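Local coordinates for protein gamma-glutamyl-gamma-aminobutyraldehyde dehydrogenase (Burkholderia cenocepacia, PDB 4LIH) that probably oxidises gamma-glutamyl-gamma-aminobutyraldehyde, and perhaps related aldehydes, to the carboxylic acid with NAD(P)+, as a member of the aldehyde dehydrogenase family, at residues L12-Q18 and N340-P344; E113-K119 and W175-L180. Where two conformers were deposited one is given. Residue numbers count along the deposited sequence, not the author numbering.

Contact 1: residues L12-Q18 and N340-P344; sequences LTLADWQ and NPLDP
A capping box opens helix 14-23, whose first turn packs against the type I beta turn N340-D343. T13, the N-cap residue, accepts from D16 N through OG1 (3.1 Å), and T13 N donates to D16 OD2 (3.2 Å). The beta turn is closed by D343 N to N340 O (3.0 Å) and carries an Asx turn, L342 N to N340 OD1 (2.9 Å); L14 CA lies 4.5 Å from D343 CA. This joins the N-terminal helix to the loop between helices 319-333 and 354-370, through apolar contacts without direct hydrogen bonds. L14 (chi1 t, chi2 p) brings CD1 3.9 Å from L342 CB, and P344 CG lies 3.2 Å from L12 O. The CA-to-CB bond of W17 points toward N340-P344, and its side chain also touches helices 106-117 and 121-142; P344 CG meets the ring edge, 4.2 Å from W17 CD1. L342 O, 3.5 Å from W17 CD1, is buried without a polar partner. Water 1 accepts from N340 ND2 (3.2 Å) and, weakly, from Q18 NE2 (3.3 Å).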
loop_
_atom_site.group_PDB
_atom_site.type_symbol
_atom_site.label_atom_id
_atom_site.label_comp_id
_atom_site.label_asym_id
_atom_site.label_seq_id
_atom_site.Cartn_x
_atom_site.Cartn_y
_atom_site.Cartn_z
ATOM N N LEU A 12 15.466 -4.883 40.828
ATOM C CA LEU A 12 15.173 -5.497 42.143
ATOM C C LEU A 12 16.006 -6.780 42.331
ATOM O O LEU A 12 16.370 -7.430 41.347
ATOM C CB LEU A 12 13.671 -5.836 42.269
ATOM C CG LEU A 12 12.671 -4.730 42.594
ATOM C CD1 LEU A 12 12.606 -3.691 41.489
ATOM C CD2 LEU A 12 11.291 -5.307 42.873
ATOM N N THR A 13 16.292 -7.127 43.585
ATOM C CA THR A 13 17.094 -8.306 43.954
ATOM C C THR A 13 16.188 -9.501 44.220
ATOM O O THR A 13 14.974 -9.357 44.310
ATOM C CB THR A 13 17.865 -8.105 45.275
ATOM O OG1 THR A 13 16.928 -8.008 46.361
ATOM C CG2 THR A 13 18.737 -6.892 45.239
ATOM N N LEU A 14 16.797 -10.663 44.407
ATOM C CA LEU A 14 16.057 -11.876 44.696
ATOM C C LEU A 14 15.219 -11.688 45.935
ATOM O O LEU A 14 14.040 -12.044 45.950
ATOM C CB LEU A 14 17.019 -13.056 44.865
ATOM C CG LEU A 14 16.534 -14.331 45.538
ATOM C CD1 LEU A 14 15.433 -14.992 44.710
ATOM C CD2 LEU A 14 17.710 -15.275 45.775
ATOM N N ALA A 15 15.847 -11.129 46.983
ATOM C CA ALA A 15 15.178 -10.863 48.258
ATOM C C ALA A 15 13.973 -9.936 48.084
ATOM O O ALA A 15 12.936 -10.137 48.719
ATOM C CB ALA A 15 16.179 -10.270 49.273
ATOM N N ASP A 16 14.123 -8.935 47.219
ATOM C CA ASP A 16 13.035 -7.985 46.915
ATOM C C ASP A 16 11.846 -8.723 46.295
ATOM O O ASP A 16 10.708 -8.516 46.698
ATOM C CB ASP A 16 13.475 -6.889 45.937
ATOM C CG ASP A 16 14.453 -5.887 46.546
ATOM O OD1 ASP A 16 14.676 -5.891 47.782
ATOM O OD2 ASP A 16 14.998 -5.103 45.753
ATOM N N TRP A 17 12.125 -9.598 45.331
ATOM C CA TRP A 17 11.055 -10.359 44.672
ATOM C C TRP A 17 10.382 -11.328 45.631
ATOM O O TRP A 17 9.153 -11.460 45.608
ATOM C CB TRP A 17 11.570 -11.086 43.423
ATOM C CG TRP A 17 11.922 -10.142 42.308
ATOM C CD1 TRP A 17 13.155 -9.922 41.783
ATOM C CD2 TRP A 17 11.019 -9.276 41.597
ATOM N NE1 TRP A 17 13.087 -8.980 40.794
ATOM C CE2 TRP A 17 11.788 -8.558 40.659
ATOM C CE3 TRP A 17 9.639 -9.054 41.657
ATOM C CZ2 TRP A 17 11.218 -7.620 39.769
ATOM C CZ3 TRP A 17 9.067 -8.111 40.775
ATOM C CH2 TRP A 17 9.867 -7.420 39.836
ATOM N N GLN A 18 11.172 -11.993 46.467
ATOM C CA GLN A 18 10.623 -12.895 47.481
ATOM C C GLN A 18 9.705 -12.154 48.450
ATOM O O GLN A 18 8.637 -12.646 48.777
ATOM C CB GLN A 18 11.744 -13.586 48.267
ATOM C CG GLN A 18 12.514 -14.616 47.450
ATOM C CD GLN A 18 13.741 -15.150 48.166
ATOM O OE1 GLN A 18 14.496 -14.400 48.782
ATOM N NE2 GLN A 18 13.938 -16.459 48.089
ATOM N N ASN A 340 16.249 -20.743 40.660
ATOM C CA ASN A 340 15.014 -20.091 41.107
ATOM C C ASN A 340 14.682 -18.940 40.157
ATOM O O ASN A 340 15.451 -17.978 40.049
ATOM C CB ASN A 340 15.160 -19.561 42.548
ATOM C CG ASN A 340 13.833 -19.100 43.158
ATOM O OD1 ASN A 340 12.884 -18.767 42.460
ATOM N ND2 ASN A 340 13.768 -19.093 44.497
ATOM N N PRO A 341 13.512 -18.999 39.503
ATOM C CA PRO A 341 13.255 -17.888 38.583
ATOM C C PRO A 341 12.976 -16.544 39.268
ATOM O O PRO A 341 13.025 -15.536 38.588
ATOM C CB PRO A 341 12.053 -18.359 37.775
ATOM C CG PRO A 341 11.392 -19.363 38.604
ATOM C CD PRO A 341 12.442 -20.015 39.442
ATOM N N LEU A 342 12.767 -16.530 40.597
ATOM C CA LEU A 342 12.660 -15.289 41.351
ATOM C C LEU A 342 13.987 -14.544 41.489
ATOM O O LEU A 342 13.992 -13.368 41.896
ATOM C CB LEU A 342 12.057 -15.525 42.742
ATOM C CG LEU A 342 10.570 -15.888 42.753
ATOM C CD1 LEU A 342 10.112 -16.262 44.155
ATOM C CD2 LEU A 342 9.731 -14.749 42.186
ATOM N N ASP A 343 15.087 -15.225 41.121
ATOM C CA ASP A 343 16.432 -14.668 41.170
ATOM C C ASP A 343 16.767 -14.010 39.832
ATOM O O ASP A 343 16.787 -14.687 38.787
ATOM C CB ASP A 343 17.431 -15.798 41.468
ATOM C CG ASP A 343 18.873 -15.309 41.634
ATOM O OD1 ASP A 343 19.277 -14.261 41.067
ATOM O OD2 ASP A 343 19.606 -16.043 42.314
ATOM N N PRO A 344 17.045 -12.702 39.848
ATOM C CA PRO A 344 17.300 -11.987 38.584
ATOM C C PRO A 344 18.518 -12.409 37.791
ATOM O O PRO A 344 18.621 -12.007 36.643
ATOM C CB PRO A 344 17.432 -10.503 38.993
ATOM C CG PRO A 344 17.067 -10.424 40.421
ATOM C CD PRO A 344 16.940 -11.797 41.009
HETATM O O HOH W 1 11.554 -18.286 46.669
#

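Contact 2: residues E113-K119 and W175-L180; sequences ETLDAGK and WNFPIL
E113, in the last turn of helix 106-117, and K119, two residues beyond its end, bond to backbone atoms of W175-L180. E113 OE2 accepts from I179 N (2.7 Å, 173°), and K119 NZ donates to N176 O, also at 2.7 Å. Water 2 donates to E113 OE2 (2.7 Å) and accepts from L180 N (3.0 Å), so this oxygen serves I179 N directly and L180 N through the water, in the first turn of helix 178-191, whose N-cap position is F177. E113 (chi1 t, chi2 p) keeps OE1 for T207, and K119 NZ also salt-bridges D128 and bonds N304. The helix ends at A117, G118 breaks away with positive phi (81°), and T114 OG1 donates to K119 O (2.7 Å). Register pairs E113 with P178 (CA-CA 7.4 Å) and A117 with W175 (6.7 Å). P178 fills the gap: its CG lies 4.2 Å from A117 CB, its CD 4.1 Å from K119 CD. W175-P178 reads Trp-Asn-Phe-Pro, the family motif whose asparagine contributes to the oxyanion hole in aldehyde dehydrogenases. The side-chain carboxamide of N176, bonded to E307 O and to MES probably from the crystallisation liquor, is about 9 Å from the side chain of E274, the predicted active-site residue, probably at the catalytic pocket. Buried charged groups are thus satisfied partly by main-chain atoms, K119 also by D128, which probably helps fix the chain on both sides of F177.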
loop_
_atom_site.group_PDB
_atom_site.type_symbol
_atom_site.label_atom_id
_atom_site.label_comp_id
_atom_site.label_asym_id
_atom_site.label_seq_id
_atom_site.Cartn_x
_atom_site.Cartn_y
_atom_site.Cartn_z
ATOM N N GLU A 113 3.585 -13.495 36.426
ATOM C CA GLU A 113 3.993 -14.371 35.319
ATOM C C GLU A 113 5.063 -15.377 35.719
ATOM O O GLU A 113 5.031 -16.520 35.268
ATOM C CB GLU A 113 4.531 -13.540 34.121
ATOM C CG GLU A 113 4.575 -14.264 32.760
ATOM C CD GLU A 113 3.220 -14.239 32.076
ATOM O OE1 GLU A 113 2.192 -14.344 32.757
ATOM O OE2 GLU A 113 3.160 -14.036 30.872
ATOM N N THR A 114 6.031 -14.911 36.506
ATOM C CA THR A 114 7.170 -15.717 36.984
ATOM C C THR A 114 6.661 -16.752 38.008
ATOM O O THR A 114 7.025 -17.907 37.928
ATOM C CB THR A 114 8.268 -14.820 37.617
ATOM O OG1 THR A 114 8.972 -14.090 36.590
ATOM C CG2 THR A 114 9.254 -15.626 38.443
ATOM N N LEU A 115 5.781 -16.333 38.924
ATOM C CA LEU A 115 5.157 -17.298 39.852
ATOM C C LEU A 115 4.296 -18.361 39.196
ATOM O O LEU A 115 4.374 -19.530 39.560
ATOM C CB LEU A 115 4.291 -16.569 40.892
ATOM C CG LEU A 115 5.083 -15.673 41.828
ATOM C CD1 LEU A 115 4.114 -14.770 42.616
ATOM C CD2 LEU A 115 5.969 -16.488 42.749
ATOM N N ASP A 116 3.490 -17.932 38.227
ATOM C CA ASP A 116 2.463 -18.746 37.579
ATOM C C ASP A 116 3.088 -19.788 36.638
ATOM O O ASP A 116 2.677 -20.953 36.610
ATOM C CB ASP A 116 1.525 -17.777 36.809
ATOM C CG ASP A 116 0.136 -18.347 36.529
ATOM O OD1 ASP A 116 -0.162 -19.450 37.046
ATOM O OD2 ASP A 116 -0.669 -17.674 35.800
ATOM N N ALA A 117 4.104 -19.367 35.881
ATOM C CA ALA A 117 4.581 -20.174 34.744
ATOM C C ALA A 117 6.048 -20.589 34.845
ATOM O O ALA A 117 6.510 -21.306 33.977
ATOM C CB ALA A 117 4.349 -19.406 33.457
ATOM N N GLY A 118 6.755 -20.120 35.885
ATOM C CA GLY A 118 8.147 -20.535 36.188
ATOM C C GLY A 118 9.208 -19.835 35.366
ATOM O O GLY A 118 10.363 -20.249 35.344
ATOM N N LYS A 119 8.800 -18.779 34.678
ATOM C CA LYS A 119 9.646 -18.004 33.789
ATOM C C LYS A 119 10.566 -17.019 34.515
ATOM O O LYS A 119 10.086 -16.243 35.333
ATOM C CB LYS A 119 8.719 -17.254 32.846
ATOM C CG LYS A 119 7.927 -18.166 31.911
ATOM C CD LYS A 119 6.743 -17.392 31.302
ATOM C CE LYS A 119 7.166 -16.202 30.460
ATOM N NZ LYS A 119 7.506 -16.567 29.056
ATOM N N TRP A 175 0.490 -21.400 27.839
ATOM C CA TRP A 175 1.133 -21.082 29.117
ATOM C C TRP A 175 2.589 -20.718 28.998
ATOM O O TRP A 175 3.222 -20.379 30.010
ATOM C CB TRP A 175 1.002 -22.293 30.074
ATOM C CG TRP A 175 1.407 -23.641 29.430
ATOM C CD1 TRP A 175 0.548 -24.582 28.926
ATOM C CD2 TRP A 175 2.724 -24.167 29.237
ATOM N NE1 TRP A 175 1.246 -25.633 28.412
ATOM C CE2 TRP A 175 2.584 -25.419 28.597
ATOM C CE3 TRP A 175 4.009 -23.700 29.519
ATOM C CZ2 TRP A 175 3.682 -26.231 28.275
ATOM C CZ3 TRP A 175 5.113 -24.515 29.210
ATOM C CH2 TRP A 175 4.939 -25.762 28.581
ATOM N N ASN A 176 3.176 -20.848 27.808
ATOM C CA ASN A 176 4.632 -20.611 27.722
ATOM C C ASN A 176 4.960 -19.120 27.715
ATOM O O ASN A 176 6.009 -18.700 28.271
ATOM C CB ASN A 176 5.285 -21.358 26.558
ATOM C CG ASN A 176 4.732 -20.949 25.207
ATOM O OD1 ASN A 176 3.560 -20.554 25.081
ATOM N ND2 ASN A 176 5.594 -20.962 24.193
ATOM N N PHE A 177 4.079 -18.330 27.099
ATOM C CA PHE A 177 4.156 -16.868 27.105
ATOM C C PHE A 177 2.764 -16.315 27.389
ATOM O O PHE A 177 2.140 -15.751 26.464
ATOM C CB PHE A 177 4.658 -16.295 25.750
ATOM C CG PHE A 177 6.080 -16.625 25.457
ATOM C CD1 PHE A 177 7.092 -15.814 25.909
ATOM C CD2 PHE A 177 6.399 -17.814 24.792
ATOM C CE1 PHE A 177 8.407 -16.156 25.696
ATOM C CE2 PHE A 177 7.735 -18.148 24.578
ATOM C CZ PHE A 177 8.720 -17.341 25.054
ATOM N N PRO A 178 2.264 -16.471 28.636
ATOM C CA PRO A 178 0.859 -16.169 28.896
ATOM C C PRO A 178 0.461 -14.748 28.550
ATOM O O PRO A 178 -0.439 -14.567 27.754
ATOM C CB PRO A 178 0.669 -16.458 30.403
ATOM C CG PRO A 178 1.820 -17.366 30.741
ATOM C CD PRO A 178 2.944 -17.029 29.824
ATOM N N ILE A 179 1.101 -13.753 29.131
ATOM C CA ILE A 179 0.672 -12.385 28.855
ATOM C C ILE A 179 1.001 -11.942 27.420
ATOM O O ILE A 179 0.198 -11.242 26.773
ATOM C CB ILE A 179 1.152 -11.353 29.908
ATOM C CG1 ILE A 179 0.273 -10.077 29.776
ATOM C CG2 ILE A 179 2.644 -11.068 29.791
ATOM C CD1 ILE A 179 0.773 -8.949 30.644
ATOM N N LEU A 180 2.124 -12.420 26.901
ATOM C CA LEU A 180 2.629 -11.967 25.620
ATOM C C LEU A 180 1.784 -12.515 24.464
ATOM O O LEU A 180 1.364 -11.755 23.573
ATOM C CB LEU A 180 4.115 -12.299 25.523
ATOM C CG LEU A 180 4.901 -11.928 24.264
ATOM C CD1 LEU A 180 4.590 -12.877 23.115
ATOM C CD2 LEU A 180 4.613 -10.484 23.909
HETATM O O HOH W 2 4.305 -13.875 28.380
#

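How the contacts relate
Helix 106-117 connects the two contacts. Its residues L111 and T114 touch W17 or L342 of contact 1, whereas E113 and A117 meet the segment W175-L180 in contact 2. The contacts touch directly where P341 CB lies 3.5 Å from G118 O and L342 CD2 lies 3.9 Å from T114 CG2; their centres are about 16 Å apart. The centre of contact 2 lies about 10 Å, and that of contact 1 about 24 Å, from the centre of the chain. Contact 2 is buried and relies on charged side chains bonded to backbone groups beside the probable active site. Contact 1 is partly buried and away from that site, joined by apolar packing and a water bridge, weak on the Q18 side.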